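Local coordinates for protein cellulase IBT99 (PDB 6WBT) that probably hydrolyses 6-phospho-alpha-glucosides as a family 4 glycoside hydrolase, binding NAD, a manganese ion and glucose 6-phosphate in its active site, at residues K240-W244 and R286-V290; L102-G108 and I276-I282; H246-S251 and T265-Y269. One frame throughout, in Å; residues are numbered along the deposited sequence.

Contact 1. Residues K240-W244 and R286-V290; sequences KDPDW and RGMQV. With G6P (6-O-phosphono-alpha-D-glucopyranose), chain F.
The segment 240-244 is extended at Asp241 (phi -64°, psi 122°) and enters a helix at Pro242; the segment 286-290 is the first turn of another helix, with Asp243 and Arg286 closest at 8.3 Å between CA atoms. Asp241, chi1 t, is the N-cap: its OD1 accepts from Asp243 N at 3.0 Å, while its OD2 takes Arg286 NH1 at 2.5 Å in a salt bridge. A water links Asp241 OD2 (2.8 Å) and Arg286 NH2 (3.0 Å). Trp244, chi1 m, sets NE1 3.8 Å from Arg286 NH2 and CZ2 3.1 Å from O5 of glucose 6-phosphate. Arg286 (t, p, t) also gives NH1 to Gln289 OE1 at 3.2 Å, and its NE and NH2 reach phosphate O1P (3.2 Å) and O3P (2.8 Å). Arg286 thus holds the 6-phosphate; Arg94 and Arg294 also hydrogen-bond this ligand. One guanidinium is shared between carboxylate and phosphate, so Asp241 offsets its charge and probably fixes the direction in which it meets the phosphate.

Contact 2. Residues L102-G108 and I276-I282; sequences LKHGCVG and IVDYMDI
Two bent segments, each leaving a helix for a loop, interlock through apolar side chains. Leu102 and Lys103 finish helix 90-103 in a Schellman motif: Gly105, the C-prime residue at phi 69° and psi 36°, returns its N to Leu102 O at 3.2 Å, after which Cys106 to Gly108 run extended. Opposite, Ile276 and Val277 are helical, Met280 N bonds Ile276 O at 3.0 Å, and the chain opens out at Met280 (psi 153°). CA atoms come closest at Val107-Val277, 5.4 Å, and Leu102-Ile282, 6.0 Å. Val277 (chi1 t) is the knob at the turn: its CG2 lies 3.7 Å from each of Gly105 O, Cys106 C and Val107 N, in the hollow beside the backbone that follows the helix end. Val107 (t) answers with CG1 at 3.7 Å from Ile276 CG2. Leu102 (m, t) fills the bend of the other segment, its CD1 4.0 Å from Met280 CB and 3.7 Å from Ile282 CA, while Ile282 CD1 (t, p) folds back to 3.8 Å from Leu102 CB. The selenomethionine Met280 (m, t, t) lays SE 3.4 Å from Gly108 O. The contact joins the N-terminal NAD-binding Rossmann part to the C-terminal domain: Tyr269 of helix 267-270 packs on Val107, Ile276 and Met280, and helix 421-434 covers Cys106 and His104.

Contact 3. Residues H246-S251 and T265-Y269; sequences HTFKNS and TYWQY. With G6P (6-O-phosphono-alpha-D-glucopyranose), chain F.
Thr247 (chi1 m) lays its CG2 against the side chain of Thr265, 3.5 Å from Thr265 CG2, and also lies against the Gln268 side chain. It projects from the last turns of helix 242-249; opposite it, the segment 265-269 begins a short, weakly bonded helix about 267-269, with Gln268 N bonding Thr265 O at 3.2 Å. CA atoms are closest at Ser251-Thr265, 6.6 Å, and Asn250-Gln268, 6.7 Å. Gln268, with chi1 and chi2 t, extends between His246 and Thr247, the end of its side chain lying beside the His246 ring. This buried packing joins two helices of the C-terminal domain of a family 4 glycoside hydrolase, next to the sugar pocket. Tyr266 turns its CB away from the helix, and its OH accepts from O3 of glucose 6-phosphate at 3.2 Å. The same Tyr266 ring stacks on His201, a manganese ligand. At the other end, Phe248 (m) offers its ring edge to Thr265, CE1 lying 3.7 Å from OG1, and its side chain also touches Met173 and Arg180 of helix 173-184.

How the contacts relate
Contacts 1 and 3 share helix 242-249 and lie within the C-terminal domain; the first turn of that helix serves contact 1 and its later residues contact 3. Contact 1 is a surface contact ruled by charge, whereas contact 3 is buried and packs by side-chain fit; the former meets the ligand at its phosphate and ring oxygen, the latter at a sugar hydroxyl. Contact 2, partly buried and apolar, is the one that spans the two family regions and does not touch the ligand. It borders both others: Tyr279 OH is 3.5 Å from Asp243 CA, its ring stacks on His246, and Ile276 CG2 lies 3.7 Å from Tyr269 CD2. Contact 3 is nested in sequence inside both.

Contact 1. Residues K240-W244 and R286-V290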
loop_
_atom_site.group_PDB
_atom_site.type_symbol
_atom_site.label_atom_id
_atom_site.label_comp_id
_atom_site.label_asym_id
_atom_site.label_seq_id
_atom_site.Cartn_x
_atom_site.Cartn_y
_atom_site.Cartn_z
ATOM N N LYS A 240 -28.066 26.002 26.339
ATOM C CA LYS A 240 -28.232 27.271 27.042
ATOM C C LYS A 240 -27.082 28.219 26.730
ATOM O O LYS A 240 -27.289 29.427 26.575
ATOM C CB LYS A 240 -28.334 27.035 28.548
ATOM C CG LYS A 240 -29.507 26.171 28.976
ATOM C CD LYS A 240 -29.695 26.185 30.491
ATOM C CE LYS A 240 -28.632 25.367 31.222
ATOM N NZ LYS A 240 -27.320 26.059 31.366
ATOM N N ASP A 241 -25.868 27.688 26.638
ATOM C CA ASP A 241 -24.703 28.483 26.284
ATOM C C ASP A 241 -24.866 29.022 24.866
ATOM O O ASP A 241 -25.029 28.228 23.926
ATOM C CB ASP A 241 -23.436 27.635 26.395
ATOM C CG ASP A 241 -22.165 28.470 26.440
ATOM O OD1 ASP A 241 -22.067 29.469 25.699
ATOM O OD2 ASP A 241 -21.256 28.120 27.223
ATOM N N PRO A 242 -24.838 30.342 24.664
ATOM C CA PRO A 242 -24.995 30.875 23.301
ATOM C C PRO A 242 -23.871 30.477 22.365
ATOM O O PRO A 242 -24.078 30.458 21.146
ATOM C CB PRO A 242 -25.031 32.393 23.521
ATOM C CG PRO A 242 -24.304 32.601 24.814
ATOM C CD PRO A 242 -24.648 31.408 25.660
ATOM N N ASP A 243 -22.689 30.149 22.894
ATOM C CA ASP A 243 -21.597 29.710 22.034
ATOM C C ASP A 243 -21.892 28.351 21.413
ATOM O O ASP A 243 -21.513 28.104 20.263
ATOM C CB ASP A 243 -20.290 29.666 22.827
ATOM C CG ASP A 243 -19.064 29.842 21.948
ATOM O OD1 ASP A 243 -19.040 29.288 20.829
ATOM O OD2 ASP A 243 -18.125 30.543 22.376
ATOM N N TRP A 244 -22.570 27.465 22.146
ATOM C CA TRP A 244 -22.921 26.165 21.583
ATOM C C TRP A 244 -24.036 26.279 20.552
ATOM O O TRP A 244 -24.104 25.464 19.625
ATOM C CB TRP A 244 -23.322 25.191 22.691
ATOM C CG TRP A 244 -22.161 24.482 23.322
ATOM C CD1 TRP A 244 -21.822 24.478 24.643
ATOM C CD2 TRP A 244 -21.181 23.676 22.654
ATOM N NE1 TRP A 244 -20.695 23.718 24.842
ATOM C CE2 TRP A 244 -20.281 23.216 23.636
ATOM C CE3 TRP A 244 -20.976 23.299 21.323
ATOM C CZ2 TRP A 244 -19.196 22.398 23.329
ATOM C CZ3 TRP A 244 -19.898 22.489 21.021
ATOM C CH2 TRP A 244 -19.022 22.047 22.019
ATOM N N ARG A 286 -13.290 31.630 24.967
ATOM C CA ARG A 286 -14.093 30.523 25.476
ATOM C C ARG A 286 -13.566 30.022 26.816
ATOM O O ARG A 286 -14.347 29.651 27.700
ATOM C CB ARG A 286 -14.123 29.389 24.449
ATOM C CG ARG A 286 -14.868 28.147 24.906
ATOM C CD ARG A 286 -16.290 28.477 25.328
ATOM N NE ARG A 286 -16.982 27.322 25.893
ATOM C CZ ARG A 286 -18.204 27.367 26.414
ATOM N NH1 ARG A 286 -18.872 28.512 26.444
ATOM N NH2 ARG A 286 -18.756 26.267 26.906
ATOM N N GLY A 287 -12.243 30.001 26.984
ATOM C CA GLY A 287 -11.681 29.592 28.261
ATOM C C GLY A 287 -12.077 30.521 29.392
ATOM O O GLY A 287 -12.286 30.083 30.525
HETATM N N MSE A 288 -12.185 31.814 29.102
HETATM C CA MSE A 288 -12.611 32.792 30.094
HETATM C C MSE A 288 -14.075 32.592 30.464
HETATM O O MSE A 288 -14.483 32.855 31.596
HETATM C CB MSE A 288 -12.392 34.213 29.573
HETATM C CG MSE A 288 -10.943 34.665 29.586
HETATM SE SE MSE A 288 -10.718 36.419 28.767
HETATM C CE MSE A 288 -9.018 36.914 29.578
ATOM N N GLN A 289 -14.864 32.119 29.497
ATOM C CA GLN A 289 -16.287 31.907 29.739
ATOM C C GLN A 289 -16.520 30.746 30.698
ATOM O O GLN A 289 -17.368 30.836 31.594
ATOM C CB GLN A 289 -17.011 31.668 28.414
ATOM C CG GLN A 289 -16.886 32.823 27.436
ATOM C CD GLN A 289 -17.399 32.478 26.054
ATOM O OE1 GLN A 289 -18.261 31.615 25.896
ATOM N NE2 GLN A 289 -16.864 33.149 25.041
ATOM N N VAL A 290 -15.778 29.648 30.529
ATOM C CA VAL A 290 -15.921 28.523 31.446
ATOM C C VAL A 290 -15.302 28.830 32.802
ATOM O O VAL A 290 -15.643 28.180 33.796
ATOM C CB VAL A 290 -15.314 27.242 30.839
ATOM C CG1 VAL A 290 -15.848 27.016 29.433
ATOM C CG2 VAL A 290 -13.797 27.311 30.838
HETATM C C1 G6P F . -17.179 18.705 23.701
HETATM C C2 G6P F . -15.813 18.533 23.042
HETATM C C3 G6P F . -14.691 18.932 23.994
HETATM C C4 G6P F . -14.959 20.312 24.582
HETATM C C5 G6P F . -16.346 20.330 25.212
HETATM C C6 G6P F . -16.675 21.667 25.869
HETATM O O1 G6P F . -17.310 17.773 24.779
HETATM O O2 G6P F . -15.640 17.167 22.650
HETATM O O3 G6P F . -13.445 18.939 23.291
HETATM O O4 G6P F . -13.970 20.619 25.571
HETATM O O5 G6P F . -17.315 20.034 24.206
HETATM O O6 G6P F . -15.545 22.537 25.852
HETATM P P G6P F . -15.542 23.858 26.772
HETATM O O1P G6P F . -14.907 24.914 25.901
HETATM O O2P G6P F . -14.737 23.464 27.988
HETATM O O3P G6P F . -17.006 24.094 27.059
HETATM O O HOH W 1 -21.431 25.442 28.019
#

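Contact 2. Residues L102-G108 and I276-I282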
loop_
_atom_site.group_PDB
_atom_site.type_symbol
_atom_site.label_atom_id
_atom_site.label_comp_id
_atom_site.label_asym_id
_atom_site.label_seq_id
_atom_site.Cartn_x
_atom_site.Cartn_y
_atom_site.Cartn_z
ATOM N N LEU A 102 -5.625 34.825 18.918
ATOM C CA LEU A 102 -6.404 35.971 18.459
ATOM C C LEU A 102 -5.538 37.214 18.307
ATOM O O LEU A 102 -5.861 38.100 17.506
ATOM C CB LEU A 102 -7.561 36.242 19.420
ATOM C CG LEU A 102 -8.585 35.115 19.575
ATOM C CD1 LEU A 102 -9.691 35.522 20.536
ATOM C CD2 LEU A 102 -9.161 34.719 18.225
ATOM N N LYS A 103 -4.440 37.301 19.062
ATOM C CA LYS A 103 -3.493 38.392 18.882
ATOM C C LYS A 103 -2.820 38.342 17.516
ATOM O O LYS A 103 -2.386 39.384 17.012
ATOM C CB LYS A 103 -2.445 38.357 19.998
ATOM C CG LYS A 103 -1.483 39.535 20.012
ATOM C CD LYS A 103 -0.081 39.110 19.606
ATOM C CE LYS A 103 0.888 40.278 19.669
ATOM N NZ LYS A 103 2.276 39.865 19.319
ATOM N N HIS A 104 -2.733 37.162 16.903
ATOM C CA HIS A 104 -2.166 37.006 15.571
ATOM C C HIS A 104 -3.231 36.785 14.505
ATOM O O HIS A 104 -2.897 36.403 13.378
ATOM C CB HIS A 104 -1.161 35.853 15.554
ATOM C CG HIS A 104 0.077 36.121 16.350
ATOM N ND1 HIS A 104 1.191 36.728 15.812
ATOM C CD2 HIS A 104 0.377 35.866 17.646
ATOM C CE1 HIS A 104 2.124 36.836 16.741
ATOM N NE2 HIS A 104 1.655 36.321 17.863
ATOM N N GLY A 105 -4.500 37.010 14.830
ATOM C CA GLY A 105 -5.566 36.855 13.855
ATOM C C GLY A 105 -5.839 35.426 13.435
ATOM O O GLY A 105 -6.169 35.181 12.268
ATOM N N CYS A 106 -5.713 34.476 14.358
ATOM C CA CYS A 106 -5.961 33.072 14.071
ATOM C C CYS A 106 -6.992 32.527 15.051
ATOM O O CYS A 106 -7.242 33.108 16.110
ATOM C CB CYS A 106 -4.671 32.243 14.144
ATOM S SG CYS A 106 -3.410 32.729 12.942
ATOM N N VAL A 107 -7.590 31.396 14.678
ATOM C CA VAL A 107 -8.634 30.784 15.492
ATOM C C VAL A 107 -8.021 30.274 16.789
ATOM O O VAL A 107 -7.176 29.372 16.783
ATOM C CB VAL A 107 -9.335 29.651 14.731
ATOM C CG1 VAL A 107 -10.267 28.885 15.661
ATOM C CG2 VAL A 107 -10.100 30.206 13.544
ATOM N N GLY A 108 -8.447 30.851 17.910
ATOM C CA GLY A 108 -8.000 30.404 19.213
ATOM C C GLY A 108 -8.992 29.464 19.864
ATOM O O GLY A 108 -9.924 29.905 20.544
ATOM N N ILE A 276 -14.644 32.754 12.307
ATOM C CA ILE A 276 -14.402 32.459 13.712
ATOM C C ILE A 276 -13.516 33.513 14.365
ATOM O O ILE A 276 -13.755 33.903 15.508
ATOM C CB ILE A 276 -13.797 31.045 13.863
ATOM C CG1 ILE A 276 -14.818 29.997 13.426
ATOM C CG2 ILE A 276 -13.371 30.792 15.298
ATOM C CD1 ILE A 276 -16.161 30.157 14.101
ATOM N N VAL A 277 -12.491 33.987 13.651
ATOM C CA VAL A 277 -11.658 35.063 14.179
ATOM C C VAL A 277 -12.489 36.318 14.409
ATOM O O VAL A 277 -12.239 37.078 15.354
ATOM C CB VAL A 277 -10.469 35.331 13.233
ATOM C CG1 VAL A 277 -9.603 36.464 13.762
ATOM C CG2 VAL A 277 -9.641 34.069 13.054
ATOM N N ASP A 278 -13.498 36.550 13.567
ATOM C CA ASP A 278 -14.387 37.690 13.758
ATOM C C ASP A 278 -15.394 37.452 14.876
ATOM O O ASP A 278 -15.812 38.407 15.541
ATOM C CB ASP A 278 -15.123 38.006 12.454
ATOM C CG ASP A 278 -14.190 38.489 11.360
ATOM O OD1 ASP A 278 -13.218 37.772 11.045
ATOM O OD2 ASP A 278 -14.433 39.584 10.812
ATOM N N TYR A 279 -15.793 36.198 15.099
ATOM C CA TYR A 279 -16.808 35.901 16.104
ATOM C C TYR A 279 -16.248 35.923 17.520
ATOM O O TYR A 279 -16.974 36.260 18.462
ATOM C CB TYR A 279 -17.449 34.542 15.810
ATOM C CG TYR A 279 -18.287 33.990 16.942
ATOM C CD1 TYR A 279 -19.539 34.519 17.229
ATOM C CD2 TYR A 279 -17.830 32.931 17.717
ATOM C CE1 TYR A 279 -20.309 34.014 18.263
ATOM C CE2 TYR A 279 -18.592 32.420 18.751
ATOM C CZ TYR A 279 -19.830 32.965 19.019
ATOM O OH TYR A 279 -20.591 32.459 20.047
HETATM N N MSE A 280 -14.977 35.578 17.694
HETATM C CA MSE A 280 -14.386 35.488 19.025
HETATM C C MSE A 280 -13.938 36.843 19.559
HETATM O O MSE A 280 -13.622 37.755 18.794
HETATM C CB MSE A 280 -13.203 34.518 19.013
HETATM C CG MSE A 280 -13.601 33.064 18.838
HETATM SE SE MSE A 280 -12.072 31.855 18.851
HETATM C CE MSE A 280 -13.031 30.158 18.909
ATOM N N ASP A 281 -13.914 36.965 20.884
ATOM C CA ASP A 281 -13.486 38.178 21.564
ATOM C C ASP A 281 -12.151 37.917 22.246
ATOM O O ASP A 281 -12.009 36.938 22.986
ATOM C CB ASP A 281 -14.532 38.630 22.588
ATOM C CG ASP A 281 -14.343 40.073 23.022
ATOM O OD1 ASP A 281 -13.205 40.584 22.951
ATOM O OD2 ASP A 281 -15.340 40.701 23.439
ATOM N N ILE A 282 -11.177 38.793 21.991
ATOM C CA ILE A 282 -9.860 38.643 22.601
ATOM C C ILE A 282 -9.943 38.784 24.117
ATOM O O ILE A 282 -9.197 38.123 24.850
ATOM C CB ILE A 282 -8.874 39.657 21.986
ATOM C CG1 ILE A 282 -7.520 39.606 22.698
ATOM C CG2 ILE A 282 -9.453 41.061 22.027
ATOM C CD1 ILE A 282 -6.783 38.304 22.515
#

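Contact 3. Residues H246-S251 and T265-Y269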
loop_
_atom_site.group_PDB
_atom_site.type_symbol
_atom_site.label_atom_id
_atom_site.label_comp_id
_atom_site.label_asym_id
_atom_site.label_seq_id
_atom_site.Cartn_x
_atom_site.Cartn_y
_atom_site.Cartn_z
ATOM N N HIS A 246 -24.434 28.935 18.462
ATOM C CA HIS A 246 -23.709 29.379 17.278
ATOM C C HIS A 246 -22.843 28.266 16.705
ATOM O O HIS A 246 -22.652 28.192 15.486
ATOM C CB HIS A 246 -22.852 30.599 17.623
ATOM C CG HIS A 246 -21.909 31.007 16.535
ATOM N ND1 HIS A 246 -22.251 31.913 15.554
ATOM C CD2 HIS A 246 -20.633 30.636 16.276
ATOM C CE1 HIS A 246 -21.226 32.082 14.737
ATOM N NE2 HIS A 246 -20.232 31.318 15.152
ATOM N N THR A 247 -22.321 27.390 17.564
ATOM C CA THR A 247 -21.455 26.315 17.095
ATOM C C THR A 247 -22.245 25.255 16.335
ATOM O O THR A 247 -21.782 24.747 15.307
ATOM C CB THR A 247 -20.716 25.688 18.277
ATOM O OG1 THR A 247 -20.196 26.725 19.118
ATOM C CG2 THR A 247 -19.566 24.837 17.789
ATOM N N PHE A 248 -23.438 24.907 16.825
ATOM C CA PHE A 248 -24.245 23.904 16.136
ATOM C C PHE A 248 -24.903 24.470 14.884
ATOM O O PHE A 248 -25.063 23.750 13.892
ATOM C CB PHE A 248 -25.307 23.341 17.079
ATOM C CG PHE A 248 -24.763 22.411 18.124
ATOM C CD1 PHE A 248 -23.628 21.655 17.881
ATOM C CD2 PHE A 248 -25.392 22.290 19.353
ATOM C CE1 PHE A 248 -23.130 20.798 18.846
ATOM C CE2 PHE A 248 -24.900 21.437 20.319
ATOM C CZ PHE A 248 -23.767 20.688 20.066
ATOM N N LYS A 249 -25.292 25.745 14.909
ATOM C CA LYS A 249 -25.981 26.351 13.777
ATOM C C LYS A 249 -25.048 26.673 12.616
ATOM O O LYS A 249 -25.532 26.935 11.508
ATOM C CB LYS A 249 -26.709 27.619 14.233
ATOM C CG LYS A 249 -27.861 28.036 13.331
ATOM C CD LYS A 249 -28.626 29.211 13.919
ATOM C CE LYS A 249 -29.300 28.838 15.231
ATOM N NZ LYS A 249 -30.322 27.769 15.055
ATOM N N ASN A 250 -23.731 26.658 12.833
ATOM C CA ASN A 250 -22.786 26.877 11.746
ATOM C C ASN A 250 -22.652 25.669 10.830
ATOM O O ASN A 250 -22.122 25.807 9.721
ATOM C CB ASN A 250 -21.410 27.250 12.302
ATOM C CG ASN A 250 -21.169 28.747 12.307
ATOM O OD1 ASN A 250 -21.413 29.423 13.304
ATOM N ND2 ASN A 250 -20.688 29.271 11.185
ATOM N N SER A 251 -23.115 24.494 11.262
ATOM C CA SER A 251 -23.036 23.299 10.432
ATOM C C SER A 251 -23.960 23.357 9.224
ATOM O O SER A 251 -23.836 22.511 8.332
ATOM C CB SER A 251 -23.358 22.059 11.267
ATOM O OG SER A 251 -22.455 21.923 12.351
ATOM N N THR A 265 -18.822 18.770 14.175
ATOM C CA THR A 265 -19.029 20.157 14.579
ATOM C C THR A 265 -17.748 20.977 14.452
ATOM O O THR A 265 -17.789 22.145 14.046
ATOM C CB THR A 265 -19.569 20.193 16.012
ATOM O OG1 THR A 265 -20.976 19.921 15.999
ATOM C CG2 THR A 265 -19.325 21.540 16.656
ATOM N N TYR A 266 -16.599 20.374 14.757
ATOM C CA TYR A 266 -15.343 21.115 14.811
ATOM C C TYR A 266 -14.799 21.508 13.441
ATOM O O TYR A 266 -13.751 22.162 13.389
ATOM C CB TYR A 266 -14.293 20.307 15.571
ATOM C CG TYR A 266 -14.362 20.495 17.069
ATOM C CD1 TYR A 266 -13.666 21.522 17.689
ATOM C CD2 TYR A 266 -15.128 19.651 17.862
ATOM C CE1 TYR A 266 -13.725 21.703 19.057
ATOM C CE2 TYR A 266 -15.192 19.825 19.231
ATOM C CZ TYR A 266 -14.490 20.852 19.823
ATOM O OH TYR A 266 -14.552 21.028 21.187
ATOM N N TRP A 267 -15.463 21.145 12.340
ATOM C CA TRP A 267 -15.082 21.695 11.044
ATOM C C TRP A 267 -15.358 23.189 10.948
ATOM O O TRP A 267 -14.944 23.820 9.970
ATOM C CB TRP A 267 -15.811 20.962 9.918
ATOM C CG TRP A 267 -15.263 19.600 9.645
ATOM C CD1 TRP A 267 -15.806 18.405 10.019
ATOM C CD2 TRP A 267 -14.052 19.289 8.946
ATOM N NE1 TRP A 267 -15.011 17.370 9.591
ATOM C CE2 TRP A 267 -13.928 17.886 8.930
ATOM C CE3 TRP A 267 -13.063 20.061 8.330
ATOM C CZ2 TRP A 267 -12.854 17.241 8.324
ATOM C CZ3 TRP A 267 -11.998 19.418 7.728
ATOM C CH2 TRP A 267 -11.904 18.021 7.727
ATOM N N GLN A 268 -16.045 23.757 11.942
ATOM C CA GLN A 268 -16.311 25.190 11.971
ATOM C C GLN A 268 -15.024 26.005 11.984
ATOM O O GLN A 268 -14.986 27.114 11.437
ATOM C CB GLN A 268 -17.165 25.512 13.197
ATOM C CG GLN A 268 -17.530 26.966 13.375
ATOM C CD GLN A 268 -18.009 27.259 14.783
ATOM O OE1 GLN A 268 -18.773 28.196 15.011
ATOM N NE2 GLN A 268 -17.556 26.456 15.738
ATOM N N TYR A 269 -13.960 25.476 12.589
ATOM C CA TYR A 269 -12.715 26.218 12.733
ATOM C C TYR A 269 -11.720 25.953 11.611
ATOM O O TYR A 269 -10.854 26.800 11.361
ATOM C CB TYR A 269 -12.059 25.889 14.078
ATOM C CG TYR A 269 -13.015 25.945 15.247
ATOM C CD1 TYR A 269 -13.437 24.784 15.880
ATOM C CD2 TYR A 269 -13.506 27.159 15.711
ATOM C CE1 TYR A 269 -14.314 24.829 16.947
ATOM C CE2 TYR A 269 -14.384 27.214 16.776
ATOM C CZ TYR A 269 -14.784 26.047 17.391
ATOM O OH TYR A 269 -15.658 26.097 18.452
HETATM C C1 G6P F . -17.179 18.705 23.701
HETATM C C2 G6P F . -15.813 18.533 23.042
HETATM C C3 G6P F . -14.691 18.932 23.994
HETATM C C4 G6P F . -14.959 20.312 24.582
HETATM C C5 G6P F . -16.346 20.330 25.212
HETATM C C6 G6P F . -16.675 21.667 25.869
HETATM O O1 G6P F . -17.310 17.773 24.779
HETATM O O2 G6P F . -15.640 17.167 22.650
HETATM O O3 G6P F . -13.445 18.939 23.291
HETATM O O4 G6P F . -13.970 20.619 25.571
HETATM O O5 G6P F . -17.315 20.034 24.206
HETATM O O6 G6P F . -15.545 22.537 25.852
HETATM P P G6P F . -15.542 23.858 26.772
HETATM O O1P G6P F . -14.907 24.914 25.901
HETATM O O2P G6P F . -14.737 23.464 27.988
HETATM O O3P G6P F . -17.006 24.094 27.059
#